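Local coordinates for protein histidine acid phosphatase (Bifidobacterium longum subsp. infantis, PDB 6RXG) that probably removes phosphate groups from inositol phosphates such as phytate and from 2,3-bisphosphoglycerate, as a zinc-carrying histidine acid phosphatase of the MINPP1 subfamily, at residues Asp240-Ser245 and Ile302-Asp307; Arg124-Gln129 and Ser394-Phe399; Thr191-Lys196 and Phe401-Thr406; Val481-Glu486 and Ser504-Asp509; Gly278-Ala283 and Asp293-Val298. The protein carries 1 engineered substitution. All coordinates share one frame; numbering follows the deposited sequence.

Contact 1: Asp240-Ser245 and Ile302-Asp307; sequences DVKRAS and IKSEYD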
# COMPACT_ATOMS: atom_id res chain seq x y z
N ASP B 240 23.84 12.43 6.16
CA ASP B 240 23.94 11.01 6.45
C ASP B 240 23.33 10.15 5.35
O ASP B 240 23.75 9.00 5.17
CB ASP B 240 23.28 10.70 7.80
CG ASP B 240 24.16 11.05 8.98
OD1 ASP B 240 25.24 11.65 8.78
OD2 ASP B 240 23.77 10.74 10.12
N VAL B 241 22.35 10.66 4.61
CA VAL B 241 21.87 9.92 3.45
C VAL B 241 22.96 9.87 2.39
O VAL B 241 23.14 8.85 1.71
CB VAL B 241 20.57 10.54 2.91
CG1 VAL B 241 20.13 9.86 1.59
CG2 VAL B 241 19.47 10.41 3.96
N LYS B 242 23.73 10.95 2.25
CA LYS B 242 24.80 10.96 1.27
C LYS B 242 25.94 10.05 1.69
O LYS B 242 26.51 9.34 0.86
CB LYS B 242 25.31 12.39 1.05
CG LYS B 242 26.32 12.53 -0.08
CD LYS B 242 26.00 11.56 -1.21
CE LYS B 242 26.62 11.90 -2.52
NZ LYS B 242 25.57 11.78 -3.58
N ARG B 243 26.28 10.04 2.98
CA ARG B 243 27.27 9.10 3.48
C ARG B 243 26.81 7.67 3.25
O ARG B 243 27.59 6.83 2.80
CB ARG B 243 27.54 9.34 4.98
CG ARG B 243 28.32 10.62 5.26
CD ARG B 243 28.27 11.03 6.73
NE ARG B 243 28.82 10.03 7.65
CZ ARG B 243 28.59 10.00 8.96
NH1 ARG B 243 29.14 9.05 9.72
NH2 ARG B 243 27.81 10.91 9.53
N ALA B 244 25.53 7.39 3.50
CA ALA B 244 25.01 6.04 3.31
C ALA B 244 25.06 5.63 1.85
O ALA B 244 25.25 4.45 1.54
CB ALA B 244 23.57 5.94 3.82
N SER B 245 24.89 6.59 0.94
CA SER B 245 24.93 6.29 -0.48
C SER B 245 26.32 5.87 -0.91
O SER B 245 26.49 4.86 -1.62
CB SER B 245 24.49 7.52 -1.29
OG SER B 245 23.16 7.89 -0.99
N ILE B 302 21.19 8.84 -13.54
CA ILE B 302 22.09 8.79 -12.38
C ILE B 302 23.14 9.88 -12.57
O ILE B 302 23.94 9.82 -13.52
CB ILE B 302 22.75 7.41 -12.24
CG1 ILE B 302 21.71 6.35 -11.84
CG2 ILE B 302 23.91 7.45 -11.21
CD1 ILE B 302 22.23 4.91 -11.90
N LYS B 303 23.16 10.87 -11.68
CA LYS B 303 24.18 11.90 -11.71
C LYS B 303 24.90 12.03 -10.38
O LYS B 303 25.70 12.95 -10.21
CB LYS B 303 23.59 13.25 -12.14
CG LYS B 303 22.66 13.89 -11.13
CD LYS B 303 21.95 15.09 -11.75
CE LYS B 303 21.25 15.97 -10.70
NZ LYS B 303 22.10 17.07 -10.14
N SER B 304 24.68 11.10 -9.45
CA SER B 304 25.26 11.20 -8.13
C SER B 304 25.24 9.83 -7.48
O SER B 304 24.47 8.93 -7.87
CB SER B 304 24.50 12.19 -7.25
OG SER B 304 23.23 11.68 -6.93
N GLU B 305 26.07 9.69 -6.45
CA GLU B 305 26.02 8.51 -5.61
C GLU B 305 24.62 8.31 -5.03
O GLU B 305 24.14 7.18 -4.94
CB GLU B 305 27.05 8.63 -4.48
CG GLU B 305 28.48 8.50 -4.95
CD GLU B 305 29.48 8.55 -3.80
OE1 GLU B 305 29.39 9.46 -2.95
OE2 GLU B 305 30.38 7.68 -3.77
N TYR B 306 23.97 9.39 -4.63
CA TYR B 306 22.63 9.26 -4.08
C TYR B 306 21.71 8.59 -5.10
O TYR B 306 20.98 7.64 -4.77
CB TYR B 306 22.09 10.64 -3.69
CG TYR B 306 20.63 10.59 -3.36
CD1 TYR B 306 20.19 10.30 -2.08
CD2 TYR B 306 19.68 10.82 -4.33
CE1 TYR B 306 18.84 10.24 -1.76
CE2 TYR B 306 18.31 10.77 -4.02
CZ TYR B 306 17.91 10.49 -2.75
OH TYR B 306 16.55 10.43 -2.48
N ASP B 307 21.76 9.05 -6.35
CA ASP B 307 20.93 8.45 -7.39
C ASP B 307 21.16 6.95 -7.49
O ASP B 307 20.22 6.15 -7.47
CB ASP B 307 21.20 9.10 -8.75
CG ASP B 307 20.72 10.51 -8.82
OD1 ASP B 307 19.88 10.87 -7.96
OD2 ASP B 307 21.17 11.23 -9.73
O HOH W 1 27.72 11.94 -5.76

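Contact 2: Arg124-Gln129 and Ser394-Phe399; sequences RSLFDQ and STVATF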
# COMPACT_ATOMS: atom_id res chain seq x y z
N ARG B 124 -17.54 -17.44 8.33
CA ARG B 124 -18.17 -18.56 7.64
C ARG B 124 -19.67 -18.58 7.90
O ARG B 124 -20.47 -18.85 6.99
CB ARG B 124 -17.51 -19.87 8.10
CG ARG B 124 -18.20 -21.15 7.67
CD ARG B 124 -17.46 -22.34 8.29
NE ARG B 124 -16.09 -22.47 7.81
CZ ARG B 124 -15.73 -23.18 6.74
NH1 ARG B 124 -16.65 -23.84 6.03
NH2 ARG B 124 -14.46 -23.23 6.38
N SER B 125 -20.07 -18.27 9.13
CA SER B 125 -21.49 -18.29 9.48
C SER B 125 -22.27 -17.27 8.68
O SER B 125 -23.34 -17.56 8.13
CB SER B 125 -21.64 -18.03 10.98
OG SER B 125 -23.00 -17.92 11.29
N LEU B 126 -21.76 -16.04 8.63
CA LEU B 126 -22.41 -14.98 7.86
C LEU B 126 -22.62 -15.40 6.42
O LEU B 126 -23.71 -15.27 5.85
CB LEU B 126 -21.54 -13.72 7.93
CG LEU B 126 -21.99 -12.53 7.07
CD1 LEU B 126 -23.39 -12.00 7.48
CD2 LEU B 126 -20.94 -11.44 7.12
N PHE B 127 -21.56 -15.90 5.79
CA PHE B 127 -21.62 -16.19 4.36
C PHE B 127 -22.44 -17.43 4.07
O PHE B 127 -23.14 -17.47 3.04
CB PHE B 127 -20.20 -16.30 3.81
CG PHE B 127 -19.50 -15.00 3.79
CD1 PHE B 127 -20.01 -13.93 3.05
CD2 PHE B 127 -18.34 -14.80 4.52
CE1 PHE B 127 -19.36 -12.70 3.04
CE2 PHE B 127 -17.69 -13.58 4.50
CZ PHE B 127 -18.19 -12.54 3.76
N ASP B 128 -22.39 -18.43 4.95
CA ASP B 128 -23.25 -19.60 4.76
C ASP B 128 -24.72 -19.20 4.87
O ASP B 128 -25.58 -19.73 4.15
CB ASP B 128 -22.93 -20.69 5.78
CG ASP B 128 -21.57 -21.33 5.55
OD1 ASP B 128 -20.91 -21.02 4.53
OD2 ASP B 128 -21.16 -22.16 6.39
N GLN B 129 -25.05 -18.34 5.83
CA GLN B 129 -26.42 -17.82 5.91
C GLN B 129 -26.76 -17.02 4.65
O GLN B 129 -27.87 -17.14 4.11
CB GLN B 129 -26.59 -16.92 7.13
CG GLN B 129 -26.39 -17.59 8.48
CD GLN B 129 -26.48 -16.58 9.61
OE1 GLN B 129 -25.56 -16.46 10.42
NE2 GLN B 129 -27.57 -15.83 9.66
N SER B 394 -29.56 -6.07 1.74
CA SER B 394 -29.14 -7.46 1.60
C SER B 394 -27.64 -7.64 1.38
O SER B 394 -27.19 -8.78 1.26
CB SER B 394 -29.90 -8.13 0.46
OG SER B 394 -29.62 -7.46 -0.75
N THR B 395 -26.84 -6.57 1.35
CA THR B 395 -25.41 -6.73 1.09
C THR B 395 -24.69 -7.03 2.40
O THR B 395 -24.58 -6.17 3.28
CB THR B 395 -24.84 -5.47 0.42
OG1 THR B 395 -25.53 -5.26 -0.82
CG2 THR B 395 -23.29 -5.59 0.15
N VAL B 396 -24.23 -8.28 2.53
CA VAL B 396 -23.55 -8.72 3.75
C VAL B 396 -22.05 -8.44 3.75
O VAL B 396 -21.40 -8.63 4.78
CB VAL B 396 -23.76 -10.22 3.99
CG1 VAL B 396 -25.27 -10.56 4.15
CG2 VAL B 396 -23.14 -11.05 2.90
N ALA B 397 -21.47 -8.03 2.62
CA ALA B 397 -20.04 -7.76 2.58
C ALA B 397 -19.73 -6.77 1.47
O ALA B 397 -20.28 -6.86 0.37
CB ALA B 397 -19.22 -9.06 2.38
N THR B 398 -18.82 -5.85 1.76
CA THR B 398 -18.25 -4.95 0.77
C THR B 398 -16.73 -5.12 0.80
O THR B 398 -16.10 -4.82 1.82
CB THR B 398 -18.64 -3.50 1.04
OG1 THR B 398 -20.07 -3.40 1.15
CG2 THR B 398 -18.16 -2.60 -0.08
N PHE B 399 -16.18 -5.63 -0.29
CA PHE B 399 -14.74 -5.91 -0.42
C PHE B 399 -14.14 -4.92 -1.41
O PHE B 399 -14.47 -4.96 -2.61
CB PHE B 399 -14.53 -7.35 -0.89
CG PHE B 399 -14.97 -8.41 0.08
CD1 PHE B 399 -14.67 -8.33 1.43
CD2 PHE B 399 -15.64 -9.54 -0.37
CE1 PHE B 399 -15.04 -9.32 2.29
CE2 PHE B 399 -16.02 -10.52 0.52
CZ PHE B 399 -15.70 -10.41 1.84

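Contact 3: Thr191-Lys196 and Phe401-Thr406; sequences TLYFHK and FAHAQT. Engineered in segment 401-406: Q405 (natural residue Glu).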
# COMPACT_ATOMS: atom_id res chain seq x y z
N THR B 191 -14.32 6.73 -3.47
CA THR B 191 -13.88 6.20 -2.18
C THR B 191 -12.55 5.47 -2.26
O THR B 191 -11.93 5.26 -1.21
CB THR B 191 -14.91 5.23 -1.59
OG1 THR B 191 -15.00 4.07 -2.42
CG2 THR B 191 -16.28 5.92 -1.41
N LEU B 192 -12.09 5.10 -3.45
CA LEU B 192 -10.87 4.30 -3.58
C LEU B 192 -9.81 4.99 -4.43
O LEU B 192 -8.75 4.39 -4.70
CB LEU B 192 -11.23 2.92 -4.13
CG LEU B 192 -12.25 2.10 -3.30
CD1 LEU B 192 -12.66 0.80 -4.00
CD2 LEU B 192 -11.70 1.80 -1.88
N TYR B 193 -10.04 6.24 -4.82
CA TYR B 193 -9.08 7.02 -5.60
C TYR B 193 -9.35 8.50 -5.37
O TYR B 193 -9.36 9.32 -6.30
CB TYR B 193 -9.16 6.68 -7.09
CG TYR B 193 -7.81 6.72 -7.77
CD1 TYR B 193 -6.89 5.70 -7.60
CD2 TYR B 193 -7.47 7.78 -8.60
CE1 TYR B 193 -5.66 5.72 -8.23
CE2 TYR B 193 -6.25 7.80 -9.25
CZ TYR B 193 -5.35 6.78 -9.05
OH TYR B 193 -4.12 6.82 -9.68
N PHE B 194 -9.60 8.85 -4.11
CA PHE B 194 -10.02 10.18 -3.72
C PHE B 194 -8.90 11.21 -3.73
O PHE B 194 -9.18 12.39 -3.54
CB PHE B 194 -10.68 10.15 -2.33
CG PHE B 194 -9.92 9.35 -1.30
CD1 PHE B 194 -8.70 9.81 -0.79
CD2 PHE B 194 -10.43 8.16 -0.80
CE1 PHE B 194 -8.00 9.08 0.17
CE2 PHE B 194 -9.74 7.43 0.18
CZ PHE B 194 -8.52 7.90 0.66
N HIS B 195 -7.65 10.79 -3.96
CA HIS B 195 -6.50 11.68 -3.89
C HIS B 195 -6.20 12.39 -5.21
O HIS B 195 -5.36 13.29 -5.24
CB HIS B 195 -5.26 10.87 -3.47
CG HIS B 195 -4.93 9.71 -4.36
ND1 HIS B 195 -5.71 8.57 -4.42
CD2 HIS B 195 -3.89 9.49 -5.20
CE1 HIS B 195 -5.17 7.71 -5.27
NE2 HIS B 195 -4.06 8.25 -5.76
N LYS B 196 -6.87 12.02 -6.30
CA LYS B 196 -6.64 12.61 -7.60
C LYS B 196 -7.96 12.92 -8.28
O LYS B 196 -8.96 12.24 -8.07
CB LYS B 196 -5.82 11.69 -8.52
CG LYS B 196 -4.37 11.48 -8.11
CD LYS B 196 -3.67 10.58 -9.10
CE LYS B 196 -2.23 10.27 -8.68
NZ LYS B 196 -1.38 9.85 -9.84
N PHE B 401 -10.73 -2.65 -3.06
CA PHE B 401 -9.34 -2.83 -3.45
C PHE B 401 -8.79 -1.53 -4.02
O PHE B 401 -9.42 -0.92 -4.91
CB PHE B 401 -9.21 -3.97 -4.45
CG PHE B 401 -9.66 -5.27 -3.87
CD1 PHE B 401 -11.02 -5.58 -3.84
CD2 PHE B 401 -8.77 -6.12 -3.23
CE1 PHE B 401 -11.45 -6.75 -3.23
CE2 PHE B 401 -9.20 -7.29 -2.63
CZ PHE B 401 -10.54 -7.61 -2.62
N ALA B 402 -7.63 -1.10 -3.52
CA ALA B 402 -7.17 0.25 -3.81
C ALA B 402 -5.66 0.36 -3.62
O ALA B 402 -4.92 -0.50 -4.11
CB ALA B 402 -7.92 1.27 -2.96
N HIS B 403 -5.20 1.39 -2.92
CA HIS B 403 -3.83 1.86 -3.04
C HIS B 403 -3.24 2.30 -1.70
O HIS B 403 -3.95 2.60 -0.75
CB HIS B 403 -3.80 3.04 -4.02
CG HIS B 403 -4.42 2.71 -5.33
ND1 HIS B 403 -3.71 2.13 -6.35
CD2 HIS B 403 -5.70 2.80 -5.75
CE1 HIS B 403 -4.52 1.91 -7.37
NE2 HIS B 403 -5.73 2.31 -7.03
N ALA B 404 -1.90 2.37 -1.66
CA ALA B 404 -1.27 3.01 -0.52
C ALA B 404 -1.74 4.44 -0.37
O ALA B 404 -1.88 4.94 0.75
CB ALA B 404 0.27 2.97 -0.65
N GLN B 405 -1.99 5.12 -1.51
CA GLN B 405 -2.51 6.48 -1.48
C GLN B 405 -3.90 6.53 -0.86
O GLN B 405 -4.36 7.61 -0.46
CB GLN B 405 -2.53 7.06 -2.89
CG GLN B 405 -1.14 7.31 -3.48
CD GLN B 405 -0.36 6.03 -3.78
OE1 GLN B 405 -0.93 4.94 -3.98
NE2 GLN B 405 0.97 6.16 -3.79
N THR B 406 -4.56 5.38 -0.77
CA THR B 406 -5.81 5.23 -0.05
C THR B 406 -5.57 4.89 1.42
O THR B 406 -6.13 5.53 2.32
CB THR B 406 -6.65 4.11 -0.70
OG1 THR B 406 -6.59 4.20 -2.12
CG2 THR B 406 -8.07 4.22 -0.27
O HOH W 2 -7.40 6.95 -2.61

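Contact 4: Val481-Glu486 and Ser504-Asp509; sequences VPFRSE and SCLAAD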
# COMPACT_ATOMS: atom_id res chain seq x y z
N VAL B 481 -7.43 -5.23 16.53
CA VAL B 481 -6.95 -4.03 17.23
C VAL B 481 -8.11 -3.27 17.86
O VAL B 481 -9.25 -3.31 17.35
CB VAL B 481 -6.18 -3.10 16.28
CG1 VAL B 481 -4.82 -3.69 15.87
CG2 VAL B 481 -7.04 -2.76 15.07
N PRO B 482 -7.87 -2.53 18.93
CA PRO B 482 -8.86 -1.56 19.39
C PRO B 482 -9.05 -0.47 18.36
O PRO B 482 -8.16 -0.19 17.54
CB PRO B 482 -8.24 -1.01 20.68
CG PRO B 482 -6.76 -1.11 20.43
CD PRO B 482 -6.58 -2.38 19.63
N PHE B 483 -10.23 0.16 18.39
CA PHE B 483 -10.36 1.46 17.73
C PHE B 483 -9.59 2.50 18.54
O PHE B 483 -9.11 2.22 19.64
CB PHE B 483 -11.83 1.85 17.58
CG PHE B 483 -12.50 1.21 16.40
CD1 PHE B 483 -13.00 -0.07 16.48
CD2 PHE B 483 -12.60 1.89 15.21
CE1 PHE B 483 -13.59 -0.68 15.37
CE2 PHE B 483 -13.19 1.30 14.11
CZ PHE B 483 -13.68 0.02 14.18
N ARG B 484 -9.48 3.69 17.97
CA ARG B 484 -8.71 4.76 18.59
C ARG B 484 -9.18 5.01 20.03
O ARG B 484 -10.33 4.75 20.39
CB ARG B 484 -8.82 6.04 17.75
CG ARG B 484 -10.21 6.56 17.50
CD ARG B 484 -10.13 7.72 16.51
NE ARG B 484 -9.34 8.82 17.06
CZ ARG B 484 -8.60 9.66 16.35
NH1 ARG B 484 -8.51 9.57 15.02
NH2 ARG B 484 -7.96 10.64 16.97
N SER B 485 -8.27 5.52 20.86
CA SER B 485 -8.46 5.47 22.31
C SER B 485 -9.65 6.30 22.79
O SER B 485 -10.16 6.03 23.89
CB SER B 485 -7.18 5.91 23.01
OG SER B 485 -6.84 7.23 22.63
N GLU B 486 -10.10 7.29 22.02
CA GLU B 486 -11.30 8.04 22.41
C GLU B 486 -12.53 7.15 22.42
O GLU B 486 -13.50 7.45 23.13
CB GLU B 486 -11.54 9.22 21.47
CG GLU B 486 -10.42 10.28 21.42
CD GLU B 486 -9.39 10.02 20.32
OE1 GLU B 486 -9.27 8.88 19.86
OE2 GLU B 486 -8.71 10.97 19.90
N SER B 504 -19.82 8.58 16.61
CA SER B 504 -19.41 9.72 17.42
C SER B 504 -17.89 9.80 17.55
O SER B 504 -17.30 10.87 17.37
CB SER B 504 -20.05 9.61 18.81
OG SER B 504 -19.66 10.66 19.67
N CYS B 505 -17.23 8.68 17.87
CA CYS B 505 -15.83 8.77 18.25
C CYS B 505 -14.89 8.78 17.06
O CYS B 505 -13.73 9.18 17.23
CB CYS B 505 -15.46 7.61 19.20
SG CYS B 505 -15.42 5.91 18.47
N LEU B 506 -15.34 8.40 15.87
CA LEU B 506 -14.52 8.48 14.67
C LEU B 506 -14.74 9.77 13.87
O LEU B 506 -14.02 10.00 12.89
CB LEU B 506 -14.78 7.27 13.76
CG LEU B 506 -14.50 5.92 14.40
CD1 LEU B 506 -14.72 4.81 13.34
CD2 LEU B 506 -13.13 5.85 15.00
N ALA B 507 -15.72 10.57 14.26
CA ALA B 507 -15.85 11.90 13.69
C ALA B 507 -14.75 12.81 14.24
O ALA B 507 -14.07 12.48 15.22
CB ALA B 507 -17.22 12.50 14.00
N ALA B 508 -14.62 13.99 13.63
CA ALA B 508 -13.51 14.89 13.92
C ALA B 508 -13.49 15.32 15.38
O ALA B 508 -12.43 15.64 15.92
CB ALA B 508 -13.56 16.13 13.02
N ASP B 509 -14.66 15.35 16.04
CA ASP B 509 -14.71 15.72 17.45
C ASP B 509 -14.26 14.59 18.36
O ASP B 509 -13.96 14.85 19.52
CB ASP B 509 -16.13 16.16 17.83
CG ASP B 509 -16.56 17.41 17.08
OD1 ASP B 509 -16.03 17.65 15.99
OD2 ASP B 509 -17.44 18.14 17.56

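Contact 5: Gly278-Ala283 and Asp293-Val298; sequences GGKNCA and DACGEV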
# COMPACT_ATOMS: atom_id res chain seq x y z
N GLY B 278 21.95 9.05 -26.79
CA GLY B 278 21.46 7.71 -27.07
C GLY B 278 20.00 7.71 -27.48
O GLY B 278 19.29 8.72 -27.44
N GLY B 279 19.54 6.53 -27.89
CA GLY B 279 18.17 6.33 -28.31
C GLY B 279 17.30 5.77 -27.19
O GLY B 279 17.77 5.36 -26.13
N LYS B 280 16.00 5.77 -27.47
CA LYS B 280 15.05 5.08 -26.61
C LYS B 280 15.48 3.63 -26.43
O LYS B 280 15.83 2.94 -27.40
CB LYS B 280 13.64 5.13 -27.22
CG LYS B 280 12.59 4.34 -26.41
CD LYS B 280 11.23 4.26 -27.13
CE LYS B 280 11.01 2.91 -27.79
NZ LYS B 280 9.55 2.59 -27.90
N ASN B 281 15.45 3.17 -25.18
CA ASN B 281 15.89 1.83 -24.85
C ASN B 281 14.74 0.97 -24.36
O ASN B 281 13.75 1.47 -23.81
CB ASN B 281 16.97 1.87 -23.79
CG ASN B 281 17.91 0.69 -23.89
OD1 ASN B 281 17.83 -0.11 -24.84
ND2 ASN B 281 18.79 0.57 -22.93
N CYS B 282 14.87 -0.32 -24.58
CA CYS B 282 13.92 -1.30 -24.06
C CYS B 282 14.68 -2.47 -23.46
O CYS B 282 15.77 -2.85 -23.92
CB CYS B 282 12.97 -1.79 -25.14
SG CYS B 282 12.10 -0.45 -26.01
N ALA B 283 14.07 -3.06 -22.44
CA ALA B 283 14.67 -4.18 -21.74
C ALA B 283 15.02 -5.30 -22.72
O ALA B 283 14.23 -5.57 -23.64
CB ALA B 283 13.71 -4.71 -20.67
N ASP B 293 6.05 -0.36 -21.02
CA ASP B 293 6.83 0.01 -19.85
C ASP B 293 8.17 -0.70 -19.79
O ASP B 293 9.00 -0.34 -18.95
CB ASP B 293 6.03 -0.24 -18.57
CG ASP B 293 4.83 0.71 -18.42
OD1 ASP B 293 5.00 1.93 -18.59
OD2 ASP B 293 3.72 0.22 -18.15
N ALA B 294 8.40 -1.70 -20.65
CA ALA B 294 9.75 -2.25 -20.82
C ALA B 294 10.71 -1.28 -21.49
O ALA B 294 11.91 -1.58 -21.58
CB ALA B 294 9.68 -3.56 -21.61
N CYS B 295 10.22 -0.14 -21.99
CA CYS B 295 11.05 0.91 -22.57
C CYS B 295 10.94 2.13 -21.68
O CYS B 295 9.85 2.65 -21.47
CB CYS B 295 10.60 1.24 -23.99
SG CYS B 295 10.35 -0.22 -24.98
N GLY B 296 12.07 2.59 -21.18
CA GLY B 296 12.06 3.62 -20.17
C GLY B 296 12.06 5.03 -20.72
O GLY B 296 12.27 5.27 -21.91
N GLU B 297 11.83 5.98 -19.81
CA GLU B 297 11.89 7.41 -20.12
C GLU B 297 13.35 7.85 -20.17
O GLU B 297 14.09 7.63 -19.21
CB GLU B 297 11.13 8.20 -19.07
CG GLU B 297 9.63 7.98 -19.14
CD GLU B 297 8.87 8.75 -18.10
OE1 GLU B 297 9.50 9.48 -17.30
OE2 GLU B 297 7.63 8.61 -18.06
N VAL B 298 13.76 8.47 -21.28
CA VAL B 298 15.17 8.80 -21.47
C VAL B 298 15.65 9.84 -20.48
O VAL B 298 16.86 9.93 -20.23
CB VAL B 298 15.44 9.29 -22.92
CG1 VAL B 298 14.99 8.24 -23.92
CG2 VAL B 298 14.75 10.60 -23.20
O HOH W 3 14.73 4.75 -22.84
O HOH W 4 14.70 2.42 -21.05

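Contact 1: Asp240-Ser245 and Ile302-Asp307
V241 and Y306 form the apolar side of this contact. CG1 of V241 lies in the plane of the Y306 ring and meets its edge, 3.6 Å from CE1 of Y306. V241 chi1 of 174° swings CG1 away from its own backbone N and toward the ring. S245 fills the space next to them, with OG 3.4 Å from CA of Y306. That hydroxyl donates back to O of V241. The same oxygen accepts from N of S245, and the two donors reach it from opposite faces of its plane.

The charged part belongs to K242. Its bent chain crosses the side chain of E305 at about a right angle. NZ of K242 ends 3.1 Å from N of Y306, but both are donors and no bond forms. A water links the pieces instead: it accepts from NZ of K242 at 3.1 Å and from N of E305 at 2.9 Å. OE1 of E305 is 4.5 Å from NZ of K242, too far for a salt bridge. It probably still offsets the amine's charge at this helix start.

Capping fixes the start of helix 305-321. S304 is the N-cap, and its OG accepts from N of D307 at 3.1 Å.

OE2 of E305 is hydrogen-bonded to ND1 of H246, a zinc ligand. E305 also binds zinc in this protein, though not in this model. Helix 239-249 packs on the first turn of helix 305-321. Helix 343-361 touches V241 and S245 through M348 and F349, while L258 and L261 of helix 255-262 touch E305.

Contact 2: Arg124-Gln129 and Ser394-Phe399
L126 and F127 pack helix 124-133 onto strand 395-401, in the alpha/beta core of the histidine phosphatase fold. The short helix and strand segments run at 119° to each other, with 9.4 Å between axes. The tight part is wholly apolar and buried. F127 touches V396, A397 and F399. Its CE1 is 3.7 Å from CB of A397, which sits at the edge of the F127 ring and in its plane. CZ of F127 comes within 3.8 Å of CZ of F399, the two side chains arriving from opposite directions. CG2 of V396 lies obliquely to the F127 ring. F158 meets that ring edge-to-face, and T43 and I137 of the adjoining strands also touch it. Without the ring, as with an alanine here, a gap beside CB of A397 would be likely to open, and the end of the F399 ring would lose this neighbour.

The other side of the helix is loose. R124, S125 and Q129 are exposed and stay clear of the strand. D128 does not reach the strand either; its OD1 forms a salt bridge with R165 and a hydrogen bond with Y120.

On the packed side, L126 lies beside F127. With chi1 at 174° its CG turns away from the backbone N, and its side chain slides past V396 in the opposite direction. CD1 of L126 rests 3.9 Å from CB of V396. Its other methyl, CD2, takes the backbone side, 3.7 Å from O of V396.

Contact 3: Thr191-Lys196 and Phe401-Thr406
H195 has CG held between its backbone N and carbonyl carbon (chi1 57°), and this lays its ring against Q405. CB of Q405, an engineered residue (Glu in nature), sits over the face of that ring, 3.5 Å from the centroid and near the normal, a CH-pi contact. Chi1 of -69° and the bend at chi2 lead the Q405 amide away. CE1 of H195 in turn lies over the Y193 ring. Y193 points its edge at the face of H403, the planes 76° apart and the centroids 5.1 Å apart. L192 O is at the edge of the H403 ring, 3.6 Å from CD2 of H403, and NE2 of H403 is hydrogen-bonded to OG of S142. One water joins ND1 of H195 at 3.0 Å to OG1 of T406 at 2.9 Å. Replacing H195 with alanine would probably leave Q405 CB without its ring face and this water without one partner. CG2 of T406 packs 3.6 Å from CE2 of F194. A404 touches R48, beside the phosphorylated H49. H403, A404 and Q405 occupy the place of the HAE motif of MINPP-type phosphatases, whose glutamate, probably the proton donor, is replaced here by the engineered Q405.

Contact 4: Val481-Glu486 and Ser504-Asp509
The F483 ring meets L506 obliquely, with CE2 of F483 3.9 Å from CD1 of L506. The two side chains cross at about a right angle. W452 and Y497 also meet the F483 ring, each in an edge-to-face pair. The second flat group is the guanidinium of R484. The carboxylate of E486, from the same segment, lies at its edge and in its plane. R484 grips it side-on with two nitrogens: NE to OE1 of E486 at 2.8 Å, and NH2 to OE2 of E486 at 3.0 Å. The carboxylate itself is tilted, and NE meets OE1 44° out of its plane. This salt bridge holds the guanidinium in place, while the aliphatic part of the arginine faces the other segment.

The two methyls of L506 serve different partners. While CD1 meets F483, CD2 lies 3.8 Å from CD of R484, and the two chains slide past each other in opposite directions. L506 chi1 of -59° directs the branch there by turning CG away from the carbonyl carbon. CD of R484 is also 4.0 Å from O of C505, which accepts from ND1 of H510.

H510 binds zinc in this protein, though not in this model, and a bound zinc lies about 4 Å from the R484 side chain. The disulfide from C505 to C487 ties the loop after strand 479-481 to C505 on helix 499-505. F483 faces V472 and M474 of strand 471-476.

Contact 5: Gly278-Ala283 and Asp293-Val298
C282 and C295 are joined by a disulfide, SG to SG 2.0 Å. Both sulfurs turn away from their own carbonyl carbons. The S-S torsion of 103° makes the bridge right-handed and sets the two CB atoms across each other. K280 runs alongside: its chain bends at chi3, and NZ ends 4.1 Å from SG of C295. At the backbone of K280, CG1 of V298 lies 4.2 Å from CA of K280. At the other end A283 and A294 bring their CB atoms to 4.3 Å, a loose touch.

The motif is a disulfide-closed loop, inserted between strands 268-269 and 301-302. Its two arms run roughly antiparallel, with end-to-end directions 146° apart. The backbones add their own bonds. N of A283 donates to O of A294 at 2.8 Å with an angle of 159°. On the other side of the bridge, G296 N gives N281 O only a weak bond of 3.3 Å. O of N281 also takes a CA-H...O contact from C295, 3.0 Å from its CA.

Two waters fill in between N281 and G296. One accepts from N of N281 and lies within bonding distance of O of G296. The other lies between O of N281 and N of G296. A283 is buried, and its methyl faces T93 and V97 of helix 79-99 and Y101 just after it.

How the contacts relate
Contact 3 lies nearest the chain's centre, about 10 Å away centre to centre, and holds the HAE-motif site next to the phosphorylated H49. Contact 2 leads into it, since strand 395-401 runs on to helix 404-414; their centres are 24 Å apart. Contact 5 lies in the chain between the segments of contact 1, adjoining it in sequence, their centres 24 Å apart. Contacts 1 and 2 stand on opposite sides of the chain's centre, 51 Å between contact centres. Contact 4 comes last, its centre 22 Å from that of contact 3. Bound zinc ions lie about 4 Å from the side chain of R484 (contact 4), 7 Å from E305 (contact 1) and 13 Å from A283 (contact 5).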